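Local structure of dihydropteroate synthase (Burkholderia cenocepacia, 2Y5S) at residues B[10-14]-B[15-19]; B[85-88]-B[89-93]; B[102-106]-B[107-111]; B[165-168]-B[169-172]; B[201-204]-B[205-209]. The protein probably catalyses the magnesium-dependent condensation of para-aminobenzoate with 6-hydroxymethyl-7,8-dihydropterin diphosphate to give 7,8-dihydropteroate in folate biosynthesis. One frame throughout, in Å; residues are numbered along the deposited sequence.

All five contacts are local, yet they sample different parts of one TIM barrel. Interaction 3 is buried and includes the pterin-binding Asp103, whereas the other four are only partly buried. Interaction 1, the sole beta contact, is a hairpin ruled by backbone bonds between strands. Interactions 2 and 4 each lie within a single helix, with valines on the inner side and charged residues outside; interactions 3 and 5 are helix starts, where side-chain hydroxyl, carboxylate or amide groups bind backbone. Interaction 2 touches interaction 3 through Val86, Val90 and Ile102, and interaction 4 touches interaction 5 through Val165, Val166, Val169, Ala208 and Leu209, while interactions 2 and 4 lie about 35 Å apart between centres.

Interaction 1: B[10-14]-B[15-19]; sequences PLQCG and RFELT
Strands 11-13 and 16-18 run antiparallel at 159°, their axes 4.7 Å apart at closest approach, and are joined by a type II' turn from Cys13 to Phe16. Gly14 takes the turn position with positive phi, a conformation that favours glycine. Leu11 and Leu18 exchange two backbone hydrogen bonds, and so do Cys13 and Phe16. The side chains of these two pairs share one face of the hairpin. There Leu18 does most of the work: its methyl CD1 lies 3.8 Å from both CB and SG of Cys13, and its CB meets Leu11 CB at 4.2 Å. Gln12 and Glu17 lie on the other face, where Glu17 is modelled in two positions, so the approach of Gln12 OE1 to its CG is uncertain. Within the turn, Arg15 bends at chi3 (-71°), which brings one face of its guanidinium 3.9 Å from Phe16 CZ, over the group's centre. That long, bent chain lets the charge form a salt bridge with Asp119 and a hydrogen bond to the carbonyl of Arg94. Phe16 rests on Pro99, while backbone bonds tie Gln12 to Glu188 and Gly14 to Asn140; the hairpin therefore lies across loops leading into strands 100-103, 120-123, 142-146 and 190-193, over the N-terminal mouth of the barrel.

Interaction 2: B[85-88]-B[89-93]; sequences RVIP and LVEAL
The flat carboxylate of Glu91 presents one face to the preceding turn: Ile87 CG2 and Pro88 CA both stand on that side, the methyl 3.6 Å from Glu91 OE2 and the alpha carbon 4.1 Å from Glu91 OE1. With Glu91 CG anti to its own carbonyl carbon, chi1 (-64°) sets that CG 3.3 Å from Ile87 O, and the extended chain beyond carries the carboxylate to Ile87 CG2. The Pro88 ring is the other flat group, and it closes on the backbone nitrogen. Lacking an N-H, proline cannot bond to the turn before it, and the helix is kinked there. Its own carbonyl still accepts from Ala92 N at 3.0 Å, and Val86 and Ile87 likewise receive the amides of Val90 and Glu91. On the inward side Val86 CG1 meets Val90 CG2 at 4.1 Å. Branched, compact valines suit this strip because the barrel wall lies directly beneath: both pack on Ile65 of strand 62-66 and Ile102 of strand 100-103. Leu89 adds reach, laying its CG 3.5 Å from Arg85 O and extending to Leu49 of helix 45-58 as well as Ile65. Arg85 leads away toward the loop at Thr32 and Pro33. This part of the helix is thus amphipathic. Its inner valines and leucines are held by dispersion and the exclusion of water, while the exposed carboxylate of Glu91 can probably keep its charge hydrated even as its aliphatic stem and one face pack on Ile87 and Pro88.

Interaction 3: B[102-106]-B[107-111]; sequences IDTYK and PAVMR. With 78H (7,8-dihydropteroate), chain P.
Thr104 meets the first turn of helix 107-115 with both branches of its side chain. OG1 lies 3.5 Å from Val109 CB, while the methyl CG2 packs 3.8 Å from Met110 CG. The thioether continues past it in an extended chain, ending with CE 3.5 Å from Thr104 O; a long, flexible methionine can follow the bend of the backbone in this way. Lys106, at the N-cap position, turns its carbonyl into the helix, where Met110 N donates a good bond of 3.0 Å and Val109 N a weak one. Its CB also touches Val109 CG2.

The next layer fixes the threonine. With OG1 anti to the backbone N (chi1 -170°), the oxygen accepts from Lys106 N at 3.1 Å, forming an ST turn, and it is also hydrogen-bonded to Glu82. Lys106 NZ makes salt bridges with Glu68 and Glu82, and Tyr105 OH bonds to Glu68, so two acids gather the polar ends of the loop. Proline suits the helix start at 107, where an N-H is not needed. On the strand side, Asp103 sends its carboxylate to the pterin: OD1 and OD2 each make a weak 3.4 Å bond with N8 of 7,8-dihydropteroate, while Thr70 bonds to OD2. This is the strand-loop-helix passage of a TIM barrel, whose strands' C-terminal ends carry the ligand pocket, here completed by Asn122, Asp193 and Lys235 among others.

Interaction 4: B[165-168]-B[169-172]; sequences VVTD and VRDF
Val165 and Val169 form the close-packed side of the first two turns of helix 165-182, lying side by side with their CG2 methyls 4.0 Å apart. Val169 CG2 also presses to 3.1 Å from Val165 O, a tight fit. Both valines bury themselves against Leu209 of helix 204-211, while Val166 reaches Arg294 of the second subunit. The four successive amides of residues 169 to 172 bond to the carbonyls of residues 165 to 168. Away from the valines the contact becomes polar. Arg170 begins with CG anti to the backbone N (chi1 -174°) and bends at chi3, bringing its guanidinium back beside Thr167, where NH2 stands 3.6 Å from Thr167 CG2. A water in the guanidinium plane joins the two residues, 3.3 Å from Arg170 NH1, from which it accepts, and 3.2 Å from Thr167 OG1. Arg170 NH1 also donates to the carbonyl of Asp215, and Thr167 OG1 is bonded to Asp164. Exposed Asp171 runs alongside Thr167, its OD2 3.5 Å from the methyl CG2. Asp168 bonds instead to the amide of Gly163. Near the helix N-terminus, the dipole would tend to stabilise the negative charge of Asp168, whereas that of exposed Asp171 is probably eased by solvent.

Interaction 5: B[201-204]-B[205-209]; sequences AVVD and DNYAL
Asp205 and Asn206 both hold CG anti to their own carbonyl carbon (chi1 -69° and -75°), and these torsions bring their polar ends back onto the backbone of Ala201 and Val202. The result is a helix N-terminus held by side-chain to backbone hydrogen bonds, at the start of helix 204-211 in the TIM barrel. Asp205 OD2 accepts Ala201 N at 2.8 Å, met on the anti side of the carboxylate and 31° out of its plane. The same residue's carbonyl, Ala201 O, receives weak bonds from the amides of Asp205 and Asn206. Ala201 has no side chain beyond CB, which lies 3.3 Å from Asp205 OD2. Asn206 suits its buried place because its amide both gives and takes: ND2 donates almost straight to Val202 O at 3.0 Å, with that oxygen in the amide plane, although ND2 itself stands above the plane of the Val202 carbonyl, while OD1 accepts the amide of Gly197. The side chain, about 6 Å from the bound 7,8-dihydropteroate, thereby links two parts of the preceding loop. Regular helical bonding follows, Tyr207 N to Val203 O and Ala208 N to Asp204 O. Tyrosine serves at 207 through its hydroxyl and its ring, OH bonding to the carbonyl of Met237 while the ring also packs on Ala286 of the second subunit. Near the backbone, Val203 CG1 meets Tyr207 CD2 at 3.9 Å, and Val203 O sits at the ring's edge, 3.2 Å from that same CD2.

Interaction 1: B[10-14]-B[15-19]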
# COMPACT_ATOMS: atom_id res chain seq x y z
N PRO B 10 -15.67 -15.87 -10.20
CA PRO B 10 -16.01 -16.52 -8.94
C PRO B 10 -15.29 -17.85 -8.70
O PRO B 10 -14.83 -18.52 -9.64
CB PRO B 10 -17.52 -16.76 -9.06
CG PRO B 10 -17.78 -16.84 -10.52
CD PRO B 10 -16.82 -15.85 -11.13
N LEU B 11 -15.22 -18.22 -7.42
CA LEU B 11 -14.59 -19.45 -7.00
C LEU B 11 -15.55 -20.32 -6.18
O LEU B 11 -15.98 -19.94 -5.10
CB LEU B 11 -13.34 -19.13 -6.18
CG LEU B 11 -12.46 -20.34 -5.83
CD1 LEU B 11 -11.92 -21.00 -7.10
CD2 LEU B 11 -11.30 -19.93 -4.86
N GLN B 12 -15.87 -21.50 -6.68
CA GLN B 12 -16.58 -22.49 -5.88
C GLN B 12 -15.59 -23.02 -4.83
O GLN B 12 -14.51 -23.48 -5.17
CB GLN B 12 -17.13 -23.58 -6.78
CG GLN B 12 -17.78 -24.75 -6.09
CD GLN B 12 -18.94 -24.35 -5.21
OE1 GLN B 12 -19.79 -23.56 -5.62
NE2 GLN B 12 -18.98 -24.89 -3.99
N CYS B 13 -15.94 -22.91 -3.55
CA CYS B 13 -14.98 -23.11 -2.48
C CYS B 13 -15.58 -23.93 -1.36
O CYS B 13 -15.78 -23.46 -0.24
CB CYS B 13 -14.46 -21.76 -1.97
SG CYS B 13 -13.01 -21.86 -0.93
N GLY B 14 -15.89 -25.18 -1.68
CA GLY B 14 -16.45 -26.11 -0.73
C GLY B 14 -17.83 -25.66 -0.28
O GLY B 14 -18.75 -25.63 -1.08
N ARG B 15 -17.97 -25.30 0.99
CA ARG B 15 -19.26 -24.86 1.52
C ARG B 15 -19.64 -23.48 0.98
O ARG B 15 -20.78 -23.08 1.12
CB ARG B 15 -19.23 -24.76 3.05
CG ARG B 15 -19.18 -26.06 3.80
CD ARG B 15 -18.95 -25.80 5.28
NE ARG B 15 -17.58 -25.33 5.56
CZ ARG B 15 -17.17 -24.85 6.74
NH1 ARG B 15 -18.02 -24.75 7.76
NH2 ARG B 15 -15.91 -24.46 6.89
N PHE B 16 -18.69 -22.77 0.39
CA PHE B 16 -18.86 -21.36 0.06
C PHE B 16 -18.78 -21.15 -1.45
O PHE B 16 -18.09 -21.89 -2.14
CB PHE B 16 -17.79 -20.54 0.77
CG PHE B 16 -17.74 -20.78 2.24
CD1 PHE B 16 -18.58 -20.08 3.10
CD2 PHE B 16 -16.89 -21.75 2.77
CE1 PHE B 16 -18.58 -20.32 4.46
CE2 PHE B 16 -16.87 -21.99 4.14
CZ PHE B 16 -17.72 -21.28 4.99
N GLU B 17 -19.54 -20.18 -1.93
CA GLU B 17 -19.43 -19.66 -3.28
C GLU B 17 -18.78 -18.28 -3.17
O GLU B 17 -19.44 -17.29 -2.83
CB GLU B 17 -20.81 -19.59 -3.94
CG GLU B 17 -21.55 -20.93 -4.03
CD GLU B 17 -22.95 -20.82 -4.62
OE1 GLU B 17 -23.84 -20.27 -3.95
OE2 GLU B 17 -23.16 -21.29 -5.76
N LEU B 18 -17.49 -18.20 -3.41
CA LEU B 18 -16.80 -16.92 -3.29
C LEU B 18 -16.97 -16.06 -4.55
O LEU B 18 -16.75 -16.53 -5.67
CB LEU B 18 -15.32 -17.14 -2.99
CG LEU B 18 -15.02 -17.93 -1.72
CD1 LEU B 18 -13.51 -18.11 -1.62
CD2 LEU B 18 -15.61 -17.27 -0.45
N THR B 19 -17.38 -14.80 -4.34
CA THR B 19 -17.39 -13.80 -5.41
C THR B 19 -16.48 -12.63 -4.96
O THR B 19 -16.20 -12.45 -3.75
CB THR B 19 -18.82 -13.34 -5.80
OG1 THR B 19 -19.49 -12.80 -4.66
CG2 THR B 19 -19.66 -14.51 -6.38

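Interaction 2: B[85-88]-B[89-93]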
# COMPACT_ATOMS: atom_id res chain seq x y z
N ARG B 85 -1.67 -32.45 13.13
CA ARG B 85 -1.72 -31.00 13.25
C ARG B 85 -2.94 -30.43 12.52
O ARG B 85 -3.64 -29.56 13.04
CB ARG B 85 -0.48 -30.35 12.63
CG ARG B 85 0.85 -30.65 13.31
CD ARG B 85 1.99 -30.61 12.27
NE ARG B 85 3.23 -30.02 12.78
CZ ARG B 85 4.03 -30.57 13.69
NH1 ARG B 85 3.73 -31.75 14.24
NH2 ARG B 85 5.13 -29.93 14.07
N VAL B 86 -3.16 -30.90 11.30
CA VAL B 86 -4.12 -30.27 10.40
C VAL B 86 -5.56 -30.68 10.67
O VAL B 86 -6.44 -29.83 10.74
CB VAL B 86 -3.78 -30.59 8.92
CG1 VAL B 86 -4.84 -30.02 7.99
CG2 VAL B 86 -2.41 -30.03 8.56
N ILE B 87 -5.81 -31.98 10.82
CA ILE B 87 -7.18 -32.49 10.91
C ILE B 87 -7.95 -31.93 12.12
O ILE B 87 -9.07 -31.45 11.95
CB ILE B 87 -7.23 -34.04 10.86
CG1 ILE B 87 -6.71 -34.55 9.51
CG2 ILE B 87 -8.64 -34.55 11.10
CD1 ILE B 87 -7.34 -33.90 8.31
N PRO B 88 -7.36 -31.97 13.33
CA PRO B 88 -8.10 -31.40 14.46
C PRO B 88 -8.36 -29.89 14.39
O PRO B 88 -9.33 -29.42 14.97
CB PRO B 88 -7.22 -31.76 15.67
CG PRO B 88 -6.48 -32.99 15.25
CD PRO B 88 -6.16 -32.71 13.78
N LEU B 89 -7.52 -29.12 13.69
CA LEU B 89 -7.82 -27.70 13.45
C LEU B 89 -9.00 -27.54 12.48
O LEU B 89 -9.85 -26.68 12.67
CB LEU B 89 -6.60 -26.93 12.92
CG LEU B 89 -5.43 -26.70 13.88
CD1 LEU B 89 -4.33 -25.88 13.20
CD2 LEU B 89 -5.89 -26.03 15.19
N VAL B 90 -9.04 -28.38 11.45
CA VAL B 90 -10.17 -28.38 10.51
C VAL B 90 -11.46 -28.66 11.26
O VAL B 90 -12.44 -27.92 11.11
CB VAL B 90 -9.98 -29.42 9.37
CG1 VAL B 90 -11.24 -29.50 8.50
CG2 VAL B 90 -8.76 -29.05 8.52
N GLU B 91 -11.45 -29.69 12.10
CA GLU B 91 -12.62 -30.09 12.88
C GLU B 91 -13.06 -28.96 13.83
O GLU B 91 -14.24 -28.60 13.89
CB GLU B 91 -12.36 -31.41 13.63
CG GLU B 91 -12.11 -32.62 12.69
CD GLU B 91 -11.71 -33.91 13.41
OE1 GLU B 91 -11.33 -33.87 14.60
OE2 GLU B 91 -11.79 -34.99 12.78
N ALA B 92 -12.11 -28.37 14.55
CA ALA B 92 -12.41 -27.29 15.50
C ALA B 92 -12.84 -26.00 14.84
O ALA B 92 -13.62 -25.25 15.42
CB ALA B 92 -11.20 -27.03 16.42
N LEU B 93 -12.33 -25.72 13.64
CA LEU B 93 -12.63 -24.46 12.96
C LEU B 93 -13.85 -24.49 12.04
O LEU B 93 -14.39 -23.44 11.72
CB LEU B 93 -11.41 -23.98 12.17
CG LEU B 93 -10.18 -23.56 12.98
CD1 LEU B 93 -9.00 -23.27 12.04
CD2 LEU B 93 -10.48 -22.35 13.85

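Interaction 3: B[102-106]-B[107-111]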
# COMPACT_ATOMS: atom_id res chain seq x y z
N ILE B 102 -6.38 -25.58 2.97
CA ILE B 102 -5.36 -26.48 3.47
C ILE B 102 -4.09 -26.34 2.62
O ILE B 102 -4.13 -26.61 1.43
CB ILE B 102 -5.80 -27.95 3.43
CG1 ILE B 102 -7.18 -28.12 4.06
CG2 ILE B 102 -4.77 -28.80 4.11
CD1 ILE B 102 -7.21 -27.85 5.57
N ASP B 103 -3.00 -25.92 3.25
CA ASP B 103 -1.70 -25.75 2.59
C ASP B 103 -0.96 -27.08 2.62
O ASP B 103 -0.22 -27.39 3.57
CB ASP B 103 -0.91 -24.64 3.29
CG ASP B 103 0.48 -24.38 2.66
OD1 ASP B 103 0.76 -24.78 1.51
OD2 ASP B 103 1.28 -23.73 3.34
N THR B 104 -1.21 -27.88 1.59
CA THR B 104 -0.57 -29.18 1.47
C THR B 104 -0.45 -29.64 0.03
O THR B 104 -1.30 -29.33 -0.81
CB THR B 104 -1.34 -30.28 2.22
OG1 THR B 104 -0.53 -31.47 2.25
CG2 THR B 104 -2.68 -30.56 1.55
N TYR B 105 0.61 -30.39 -0.23
CA TYR B 105 0.83 -31.07 -1.50
C TYR B 105 0.73 -32.59 -1.37
O TYR B 105 0.90 -33.30 -2.37
CB TYR B 105 2.20 -30.69 -2.06
CG TYR B 105 3.37 -31.00 -1.14
CD1 TYR B 105 3.97 -32.26 -1.15
CD2 TYR B 105 3.87 -30.05 -0.27
CE1 TYR B 105 5.03 -32.55 -0.32
CE2 TYR B 105 4.93 -30.33 0.57
CZ TYR B 105 5.50 -31.59 0.53
OH TYR B 105 6.56 -31.89 1.35
N LYS B 106 0.46 -33.09 -0.17
CA LYS B 106 0.38 -34.53 0.07
C LYS B 106 -1.04 -35.02 -0.18
O LYS B 106 -1.95 -34.63 0.54
CB LYS B 106 0.81 -34.86 1.50
CG LYS B 106 2.25 -34.51 1.79
CD LYS B 106 2.75 -35.26 3.01
CE LYS B 106 4.18 -34.86 3.39
NZ LYS B 106 4.30 -33.40 3.56
N PRO B 107 -1.23 -35.89 -1.19
CA PRO B 107 -2.56 -36.45 -1.43
C PRO B 107 -3.27 -37.04 -0.20
O PRO B 107 -4.47 -36.83 -0.05
CB PRO B 107 -2.29 -37.51 -2.50
CG PRO B 107 -1.12 -36.96 -3.27
CD PRO B 107 -0.26 -36.33 -2.22
N ALA B 108 -2.56 -37.74 0.68
CA ALA B 108 -3.20 -38.30 1.88
C ALA B 108 -3.74 -37.21 2.81
O ALA B 108 -4.76 -37.40 3.49
CB ALA B 108 -2.23 -39.21 2.64
N VAL B 109 -3.08 -36.06 2.84
CA VAL B 109 -3.53 -34.97 3.67
C VAL B 109 -4.76 -34.36 2.99
O VAL B 109 -5.72 -33.98 3.65
CB VAL B 109 -2.41 -33.94 3.90
CG1 VAL B 109 -2.92 -32.76 4.71
CG2 VAL B 109 -1.23 -34.60 4.62
N MET B 110 -4.70 -34.27 1.66
CA MET B 110 -5.82 -33.74 0.89
C MET B 110 -7.07 -34.57 1.15
O MET B 110 -8.12 -34.01 1.46
CB MET B 110 -5.51 -33.73 -0.60
CG MET B 110 -4.36 -32.84 -0.99
SD MET B 110 -4.09 -32.82 -2.76
CE MET B 110 -2.55 -31.87 -2.81
N ARG B 111 -6.94 -35.90 1.05
CA ARG B 111 -8.07 -36.81 1.27
C ARG B 111 -8.63 -36.66 2.69
O ARG B 111 -9.84 -36.47 2.86
CB ARG B 111 -7.68 -38.27 0.99
CG ARG B 111 -7.22 -38.52 -0.46
CD ARG B 111 -7.11 -40.02 -0.82
NE ARG B 111 -8.37 -40.56 -1.31
CZ ARG B 111 -8.63 -40.87 -2.58
NH1 ARG B 111 -7.70 -40.73 -3.52
NH2 ARG B 111 -9.82 -41.35 -2.90
O4 78H P . 2.69 -18.00 -2.19
C4 78H P . 2.05 -18.99 -1.81
C5 78H P . 2.49 -19.80 -0.75
N3 78H P . 0.86 -19.33 -2.47
C9 78H P . 1.70 -20.92 -0.40
N5 78H P . 3.61 -19.48 -0.05
C2 78H P . 0.13 -20.49 -2.08
N8 78H P . 2.08 -21.75 0.64
N1 78H P . 0.57 -21.23 -1.05
C6 78H P . 4.05 -20.29 0.95
N2 78H P . -0.99 -20.85 -2.74
C7 78H P . 3.40 -21.63 1.28
C10 78H P . 5.25 -19.89 1.77
N11 78H P . 6.48 -20.29 1.09
C15 78H P . 7.46 -19.40 0.95
C16 78H P . 8.06 -19.19 -0.29
C17 78H P . 7.84 -18.66 2.07
C18 78H P . 9.06 -18.25 -0.41
C19 78H P . 8.85 -17.72 1.95
C20 78H P . 9.46 -17.51 0.71
C21 78H P . 10.55 -16.45 0.57
O22 78H P . 10.84 -16.12 -0.58
O23 78H P . 10.99 -15.88 1.59

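Interaction 4: B[165-168]-B[169-172]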
# COMPACT_ATOMS: atom_id res chain seq x y z
N VAL B 165 9.10 -15.29 -18.03
CA VAL B 165 8.59 -15.94 -16.84
C VAL B 165 7.06 -15.82 -16.75
O VAL B 165 6.41 -16.74 -16.28
CB VAL B 165 9.26 -15.39 -15.56
CG1 VAL B 165 8.96 -13.90 -15.35
CG2 VAL B 165 8.83 -16.22 -14.35
N VAL B 166 6.50 -14.69 -17.20
CA VAL B 166 5.05 -14.49 -17.14
C VAL B 166 4.34 -15.48 -18.06
O VAL B 166 3.32 -16.08 -17.68
CB VAL B 166 4.65 -13.06 -17.54
CG1 VAL B 166 3.12 -12.88 -17.46
CG2 VAL B 166 5.37 -12.02 -16.64
N THR B 167 4.86 -15.63 -19.27
CA THR B 167 4.28 -16.55 -20.24
C THR B 167 4.45 -17.99 -19.77
O THR B 167 3.50 -18.78 -19.86
CB THR B 167 4.90 -16.37 -21.64
OG1 THR B 167 4.68 -15.02 -22.07
CG2 THR B 167 4.27 -17.33 -22.66
N ASP B 168 5.63 -18.33 -19.25
CA ASP B 168 5.90 -19.71 -18.80
C ASP B 168 5.00 -20.07 -17.63
O ASP B 168 4.50 -21.19 -17.54
CB ASP B 168 7.36 -19.88 -18.37
CG ASP B 168 8.34 -19.75 -19.53
OD1 ASP B 168 7.93 -19.95 -20.69
OD2 ASP B 168 9.52 -19.45 -19.26
N VAL B 169 4.81 -19.12 -16.70
CA VAL B 169 3.96 -19.36 -15.54
C VAL B 169 2.51 -19.56 -16.02
O VAL B 169 1.85 -20.51 -15.61
CB VAL B 169 4.07 -18.19 -14.50
CG1 VAL B 169 2.89 -18.18 -13.52
CG2 VAL B 169 5.40 -18.28 -13.73
N ARG B 170 2.04 -18.70 -16.93
CA ARG B 170 0.67 -18.82 -17.45
C ARG B 170 0.42 -20.16 -18.13
O ARG B 170 -0.60 -20.80 -17.86
CB ARG B 170 0.33 -17.69 -18.43
CG ARG B 170 -1.13 -17.74 -18.86
CD ARG B 170 -1.52 -16.61 -19.82
NE ARG B 170 -0.71 -16.61 -21.02
CZ ARG B 170 0.29 -15.76 -21.28
NH1 ARG B 170 0.65 -14.81 -20.41
NH2 ARG B 170 0.95 -15.89 -22.42
N ASP B 171 1.35 -20.58 -18.97
CA ASP B 171 1.20 -21.84 -19.72
C ASP B 171 1.19 -23.06 -18.80
O ASP B 171 0.46 -24.01 -19.05
CB ASP B 171 2.33 -22.01 -20.75
CG ASP B 171 2.24 -21.01 -21.88
OD1 ASP B 171 1.13 -20.56 -22.19
OD2 ASP B 171 3.29 -20.69 -22.47
N PHE B 172 2.00 -23.03 -17.75
CA PHE B 172 2.03 -24.12 -16.78
C PHE B 172 0.70 -24.21 -16.06
O PHE B 172 0.14 -25.30 -15.87
CB PHE B 172 3.15 -23.90 -15.76
CG PHE B 172 3.06 -24.79 -14.55
CD1 PHE B 172 3.66 -26.04 -14.55
CD2 PHE B 172 2.38 -24.38 -13.41
CE1 PHE B 172 3.58 -26.86 -13.45
CE2 PHE B 172 2.30 -25.20 -12.29
CZ PHE B 172 2.91 -26.44 -12.32
O HOH W 1 2.78 -12.54 -21.44

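Interaction 5: B[201-204]-B[205-209]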
# COMPACT_ATOMS: atom_id res chain seq x y z
N ALA B 201 14.02 -15.79 -9.69
CA ALA B 201 15.02 -14.78 -9.31
C ALA B 201 14.36 -13.81 -8.32
O ALA B 201 13.29 -13.26 -8.61
CB ALA B 201 15.58 -14.06 -10.54
N VAL B 202 14.99 -13.63 -7.15
CA VAL B 202 14.38 -12.99 -5.97
C VAL B 202 13.72 -11.64 -6.28
O VAL B 202 12.66 -11.34 -5.76
CB VAL B 202 15.39 -12.84 -4.79
CG1 VAL B 202 16.64 -11.96 -5.19
CG2 VAL B 202 14.70 -12.29 -3.55
N VAL B 203 14.36 -10.85 -7.12
CA VAL B 203 13.81 -9.58 -7.51
C VAL B 203 13.26 -9.62 -8.95
O VAL B 203 12.07 -9.37 -9.15
CB VAL B 203 14.82 -8.44 -7.27
CG1 VAL B 203 14.33 -7.16 -7.91
CG2 VAL B 203 15.01 -8.22 -5.75
N ASP B 204 14.09 -9.95 -9.93
CA ASP B 204 13.68 -9.78 -11.35
C ASP B 204 12.47 -10.62 -11.78
O ASP B 204 11.57 -10.08 -12.42
CB ASP B 204 14.85 -10.00 -12.30
CG ASP B 204 15.85 -8.86 -12.24
OD1 ASP B 204 15.48 -7.75 -11.80
OD2 ASP B 204 17.02 -9.08 -12.61
N ASP B 205 12.41 -11.90 -11.39
CA ASP B 205 11.27 -12.75 -11.77
C ASP B 205 10.03 -12.46 -10.95
O ASP B 205 8.92 -12.35 -11.48
CB ASP B 205 11.62 -14.24 -11.65
CG ASP B 205 12.64 -14.70 -12.68
OD1 ASP B 205 12.72 -14.10 -13.77
OD2 ASP B 205 13.35 -15.70 -12.39
N ASN B 206 10.19 -12.34 -9.63
CA ASN B 206 9.07 -12.08 -8.75
C ASN B 206 8.38 -10.74 -9.06
O ASN B 206 7.15 -10.66 -9.08
CB ASN B 206 9.51 -12.14 -7.29
CG ASN B 206 9.74 -13.56 -6.79
OD1 ASN B 206 8.94 -14.47 -7.06
ND2 ASN B 206 10.83 -13.76 -6.03
N TYR B 207 9.16 -9.69 -9.30
CA TYR B 207 8.54 -8.39 -9.62
C TYR B 207 8.01 -8.30 -11.04
O TYR B 207 7.07 -7.57 -11.28
CB TYR B 207 9.45 -7.22 -9.26
CG TYR B 207 9.50 -7.01 -7.77
CD1 TYR B 207 8.47 -6.34 -7.11
CD2 TYR B 207 10.53 -7.51 -7.00
CE1 TYR B 207 8.50 -6.16 -5.74
CE2 TYR B 207 10.56 -7.32 -5.62
CZ TYR B 207 9.56 -6.64 -5.00
OH TYR B 207 9.57 -6.48 -3.64
N ALA B 208 8.57 -9.09 -11.97
CA ALA B 208 7.97 -9.21 -13.31
C ALA B 208 6.56 -9.79 -13.17
O ALA B 208 5.59 -9.30 -13.76
CB ALA B 208 8.82 -10.10 -14.21
N LEU B 209 6.45 -10.84 -12.37
CA LEU B 209 5.17 -11.49 -12.16
C LEU B 209 4.19 -10.59 -11.44
O LEU B 209 3.01 -10.65 -11.74
CB LEU B 209 5.35 -12.80 -11.38
CG LEU B 209 6.11 -13.89 -12.13
CD1 LEU B 209 6.56 -14.98 -11.15
CD2 LEU B 209 5.27 -14.49 -13.24